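Long-range contacts in N-hydroxyarylamine O-acetyltransferase (Bacillus cereus, PDB 4DMO), which probably catalyses acetyl transfer to arylamines and N-hydroxyarylamines through a Cys-His-Glu catalytic triad: residues T4-Q9 with L82-F87; V38-L43 with Y72-T77. All blocks are in the same frame, centred on the assembly; numbering follows the deposited sequence.

Interaction 1 (T4-Q9 with L82-F87)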
# COMPACT_ATOMS: atom_id res chain seq x y z
N THR A 4 16.73 -6.94 13.72
CA THR A 4 17.35 -5.67 13.30
C THR A 4 16.57 -4.47 13.83
O THR A 4 15.49 -4.62 14.38
CB THR A 4 17.44 -5.52 11.77
OG1 THR A 4 16.13 -5.34 11.21
CG2 THR A 4 18.11 -6.74 11.16
N ASP A 5 17.14 -3.28 13.67
CA ASP A 5 16.47 -2.06 14.09
C ASP A 5 15.20 -1.84 13.25
O ASP A 5 14.15 -1.43 13.76
CB ASP A 5 17.43 -0.87 13.95
CG ASP A 5 16.85 0.42 14.52
OD1 ASP A 5 16.92 1.46 13.82
OD2 ASP A 5 16.34 0.41 15.67
N PHE A 6 15.29 -2.11 11.95
CA PHE A 6 14.13 -2.00 11.07
C PHE A 6 12.97 -2.80 11.63
O PHE A 6 11.87 -2.28 11.76
CB PHE A 6 14.46 -2.47 9.64
CG PHE A 6 13.47 -1.98 8.62
CD1 PHE A 6 13.74 -0.85 7.86
CD2 PHE A 6 12.25 -2.63 8.44
CE1 PHE A 6 12.82 -0.39 6.92
CE2 PHE A 6 11.32 -2.16 7.51
CZ PHE A 6 11.60 -1.05 6.76
N GLN A 7 13.22 -4.06 11.98
CA GLN A 7 12.19 -4.93 12.57
C GLN A 7 11.60 -4.36 13.86
O GLN A 7 10.38 -4.38 14.09
CB GLN A 7 12.79 -6.31 12.85
CG GLN A 7 13.07 -7.14 11.61
CD GLN A 7 13.52 -8.56 11.95
OE1 GLN A 7 14.72 -8.82 12.11
NE2 GLN A 7 12.56 -9.48 12.07
N LYS A 8 12.47 -3.85 14.73
CA LYS A 8 12.00 -3.35 16.02
C LYS A 8 11.10 -2.12 15.83
O LYS A 8 10.02 -2.03 16.42
CB LYS A 8 13.20 -3.00 16.91
CG LYS A 8 12.81 -2.64 18.32
CD LYS A 8 14.02 -2.17 19.15
CE LYS A 8 13.61 -1.66 20.55
NZ LYS A 8 14.75 -1.01 21.27
N GLN A 9 11.54 -1.18 15.00
CA GLN A 9 10.76 0.02 14.70
C GLN A 9 9.46 -0.32 14.01
O GLN A 9 8.45 0.36 14.19
CB GLN A 9 11.57 0.97 13.85
CG GLN A 9 12.92 1.30 14.44
CD GLN A 9 13.02 2.73 14.86
OE1 GLN A 9 12.05 3.31 15.37
NE2 GLN A 9 14.19 3.33 14.63
N LEU A 82 10.03 -7.97 5.73
CA LEU A 82 9.88 -9.40 5.44
C LEU A 82 11.24 -10.05 5.18
O LEU A 82 11.49 -11.16 5.62
CB LEU A 82 8.94 -9.64 4.24
CG LEU A 82 7.47 -9.31 4.51
CD1 LEU A 82 6.61 -9.49 3.27
CD2 LEU A 82 6.92 -10.17 5.64
N LYS A 83 12.12 -9.32 4.50
CA LYS A 83 13.48 -9.76 4.21
C LYS A 83 14.29 -9.99 5.49
O LYS A 83 14.92 -11.04 5.65
CB LYS A 83 14.16 -8.71 3.33
CG LYS A 83 15.31 -9.18 2.48
CD LYS A 83 15.54 -8.10 1.42
CE LYS A 83 16.94 -8.12 0.81
NZ LYS A 83 17.39 -6.69 0.50
N ASP A 84 14.31 -9.00 6.40
CA ASP A 84 14.99 -9.14 7.69
C ASP A 84 14.40 -10.26 8.54
O ASP A 84 15.08 -10.85 9.38
CB ASP A 84 14.95 -7.86 8.50
CG ASP A 84 15.84 -6.81 7.95
OD1 ASP A 84 16.56 -7.10 6.97
OD2 ASP A 84 15.81 -5.68 8.48
N SER A 85 13.12 -10.55 8.32
CA SER A 85 12.44 -11.62 9.04
C SER A 85 12.72 -12.99 8.42
O SER A 85 12.07 -13.97 8.78
CB SER A 85 10.93 -11.38 9.09
OG SER A 85 10.63 -10.16 9.74
N GLY A 86 13.65 -13.06 7.49
CA GLY A 86 14.07 -14.34 6.94
C GLY A 86 13.24 -14.86 5.76
O GLY A 86 13.57 -15.91 5.21
N PHE A 87 12.18 -14.15 5.37
CA PHE A 87 11.37 -14.57 4.22
C PHE A 87 12.04 -14.34 2.87
O PHE A 87 12.78 -13.38 2.69
CB PHE A 87 10.06 -13.83 4.18
CG PHE A 87 9.15 -14.19 5.27
CD1 PHE A 87 9.10 -13.42 6.41
CD2 PHE A 87 8.33 -15.29 5.17
CE1 PHE A 87 8.24 -13.73 7.42
CE2 PHE A 87 7.48 -15.61 6.17
CZ PHE A 87 7.43 -14.82 7.31

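Interaction 2 (V38-L43 with Y72-T77)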
# COMPACT_ATOMS: atom_id res chain seq x y z
N VAL A 38 -0.56 2.56 9.33
CA VAL A 38 0.14 3.30 8.31
C VAL A 38 -0.80 3.68 7.20
O VAL A 38 -1.32 2.82 6.49
CB VAL A 38 1.27 2.49 7.69
CG1 VAL A 38 2.12 3.37 6.82
CG2 VAL A 38 2.12 1.85 8.78
N PRO A 39 -1.04 4.97 7.05
CA PRO A 39 -1.97 5.41 6.02
C PRO A 39 -1.34 5.50 4.63
O PRO A 39 -0.12 5.64 4.45
CB PRO A 39 -2.40 6.78 6.50
CG PRO A 39 -1.28 7.26 7.29
CD PRO A 39 -0.61 6.08 7.90
N PHE A 40 -2.22 5.43 3.63
CA PHE A 40 -1.89 5.72 2.26
C PHE A 40 -1.95 7.22 2.12
O PHE A 40 -3.01 7.82 2.35
CB PHE A 40 -2.93 5.03 1.34
CG PHE A 40 -2.62 5.11 -0.15
CD1 PHE A 40 -1.68 4.27 -0.72
CD2 PHE A 40 -3.29 5.99 -0.96
CE1 PHE A 40 -1.41 4.33 -2.09
CE2 PHE A 40 -3.04 6.04 -2.33
CZ PHE A 40 -2.10 5.22 -2.90
N GLU A 41 -0.82 7.85 1.81
CA GLU A 41 -0.77 9.31 1.69
C GLU A 41 0.30 9.81 0.71
O GLU A 41 1.34 9.18 0.50
CB GLU A 41 -0.54 9.96 3.05
CG GLU A 41 0.71 9.48 3.76
CD GLU A 41 1.69 10.58 4.09
OE1 GLU A 41 1.97 11.45 3.23
OE2 GLU A 41 2.22 10.54 5.21
N ASN A 42 0.04 10.96 0.10
CA ASN A 42 0.90 11.46 -0.96
C ASN A 42 1.56 12.79 -0.65
O ASN A 42 2.01 13.50 -1.56
CB ASN A 42 0.09 11.66 -2.23
CG ASN A 42 -0.89 12.79 -2.11
OD1 ASN A 42 -1.32 13.15 -1.01
ND2 ASN A 42 -1.23 13.38 -3.25
N LEU A 43 1.58 13.14 0.62
CA LEU A 43 1.89 14.50 1.00
C LEU A 43 3.34 14.89 0.70
O LEU A 43 3.61 16.06 0.46
CB LEU A 43 1.50 14.75 2.47
CG LEU A 43 0.02 14.49 2.80
CD1 LEU A 43 -0.27 14.80 4.23
CD2 LEU A 43 -0.84 15.37 1.93
N TYR A 72 4.85 2.62 -3.75
CA TYR A 72 6.28 2.44 -3.91
C TYR A 72 7.05 2.77 -2.65
O TYR A 72 8.28 2.65 -2.64
CB TYR A 72 6.82 3.30 -5.09
CG TYR A 72 6.42 4.77 -5.02
CD1 TYR A 72 5.39 5.27 -5.81
CD2 TYR A 72 7.03 5.62 -4.12
CE1 TYR A 72 5.00 6.62 -5.73
CE2 TYR A 72 6.64 6.96 -4.03
CZ TYR A 72 5.65 7.46 -4.84
OH TYR A 72 5.27 8.76 -4.73
N GLU A 73 6.33 3.23 -1.62
CA GLU A 73 6.91 3.38 -0.29
C GLU A 73 6.39 2.29 0.67
O GLU A 73 7.16 1.71 1.42
CB GLU A 73 6.62 4.79 0.27
CG GLU A 73 7.20 5.93 -0.55
CD GLU A 73 6.64 7.31 -0.15
OE1 GLU A 73 7.42 8.19 0.26
OE2 GLU A 73 5.42 7.52 -0.24
N LEU A 74 5.09 2.01 0.66
CA LEU A 74 4.53 1.05 1.64
C LEU A 74 4.96 -0.37 1.31
O LEU A 74 5.33 -1.13 2.20
CB LEU A 74 3.00 1.11 1.74
CG LEU A 74 2.41 2.48 2.13
CD1 LEU A 74 0.89 2.50 2.31
CD2 LEU A 74 3.07 2.98 3.38
N ASN A 75 4.94 -0.75 0.04
CA ASN A 75 5.30 -2.12 -0.29
C ASN A 75 6.79 -2.43 -0.12
O ASN A 75 7.15 -3.50 0.40
CB ASN A 75 4.76 -2.52 -1.66
CG ASN A 75 3.30 -2.80 -1.62
OD1 ASN A 75 2.80 -3.35 -0.65
ND2 ASN A 75 2.57 -2.37 -2.64
N PRO A 76 7.67 -1.49 -0.50
CA PRO A 76 9.08 -1.74 -0.16
C PRO A 76 9.33 -1.74 1.34
O PRO A 76 10.15 -2.51 1.82
CB PRO A 76 9.81 -0.59 -0.83
CG PRO A 76 8.92 -0.26 -2.03
CD PRO A 76 7.53 -0.40 -1.48
N THR A 77 8.60 -0.92 2.10
CA THR A 77 8.72 -0.97 3.55
C THR A 77 8.46 -2.39 4.07
O THR A 77 9.18 -2.88 4.91
CB THR A 77 7.72 -0.01 4.26
OG1 THR A 77 8.01 1.32 3.88
CG2 THR A 77 7.82 -0.11 5.77

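Interaction 1 (T4-Q9 with L82-F87)
A capping box at the start of helix 5-14 meets the C-terminal end of helix 71-84 where Thr4 donates to Asp84. In the box, Gln7 N gives a nearly straight bond (171°) to Thr4 OG1 at 3.3 Å, and Thr4 N answers with a bond to Gln7 OE1 at 3.2 Å. With chi1 at 70°, Thr4 OG1 lies between its own backbone N and carbonyl carbon, accepting from Gln7 N while its hydrogen goes to Asp84 OD2, 2.8 Å from OG1. The hydroxyl comes from above the carboxylate plane, and the two side chains cross at about a right angle. Threonine suits the N-cap because its oxygen can accept and donate at once, while its methyl CG2 rests 3.7 Å from the same Asp84 OD2. That oxygen also lies 3.7 Å from Phe6 CB and forms a salt bridge with Lys55 of helix 55-64. Phe6 packs on Lys59 of that helix and on Tyr80 and Phe81 of helix 71-84, a breadth that suits an aromatic residue. Gln7, extended beyond CG, passes beside Asp84 with CG 3.7 Å from Asp84 CB, and its NE2 ends 3.1 Å from Ser85 OG, a hydroxyl bonded to Phe81 O. Bonds from Gly86 N to Lys83 O and Phe87 N to Leu82 O form the Schellman motif closing helix 71-84; at Gly86's positive phi a side chain would press on the preceding carbonyl oxygen. A carboxylate at a helix C-terminus is unfavourable by itself; Lys55 and the N-terminal end of helix 5-14 probably offset that and favour ionised Asp84.

Interaction 2 (V38-L43 with Y72-T77)
Leu74, on helix 71-84, lies against the extended run from Val38 to Phe40, which leads into strand 40-41. Its CB is directed toward that segment, and CG follows anti to the carbonyl carbon (chi1 -58°), from where the two methyls part. CD2 meets Val38 CG1 at 3.6 Å, the two side chains sliding past each other in opposite directions. CD1 comes 3.9 Å from Pro39 O and reaches the edge of the Phe40 ring, near its plane, 4.3 Å from Phe40 CD1. A forked aliphatic side chain fits because one methyl can lie on Val38 while the other sits by Pro39 O and the Phe40 edge. The helix kinks just beyond, where Pro76 has no N-H to give, and Thr77 OG1 bonds to Glu73 O at 2.6 Å. The buried carboxylates of Glu41 and Glu73 each have a cation: Arg67 for Glu41, Lys61 for Glu73, whose OE1 also accepts from Asn44 ND2. Helix 71-84 starts at the RGGxC motif, which carries the nucleophilic cysteine in arylamine N-acetyltransferases, and Asn75 ND2 bonds to Glu125 OE2 while its side chain touches His110, probably the Glu and His of the triad. Val38 and Thr77 touch Ile62 of helix 55-64 and Phe40 packs on Val220 of strand 218-223, so Leu74 joins the helices of the N-terminal part to edge strand 40-41 of the five-stranded sheet.

How the interactions relate
From the N terminus, the chain starts helix 5-14 at residues 4-9, half of interaction 1, then runs through helix 27-37 to residues 38-43, the first half of interaction 2. Helices 43-46 and 55-64 follow before helix 71-84 supplies both remaining partners: 72-77 closes the inner loop and 82-87 the outer one, so the contacts nest and do not cross. The centres of the two contacts, which share that helix, are about 17 Å apart, yet they touch where Phe6 CE2 approaches Thr77 O at 3.4 Å. Helix 71-84 thus meets helix 5-14 with its C-terminal end and strand 40-41 with its first turns.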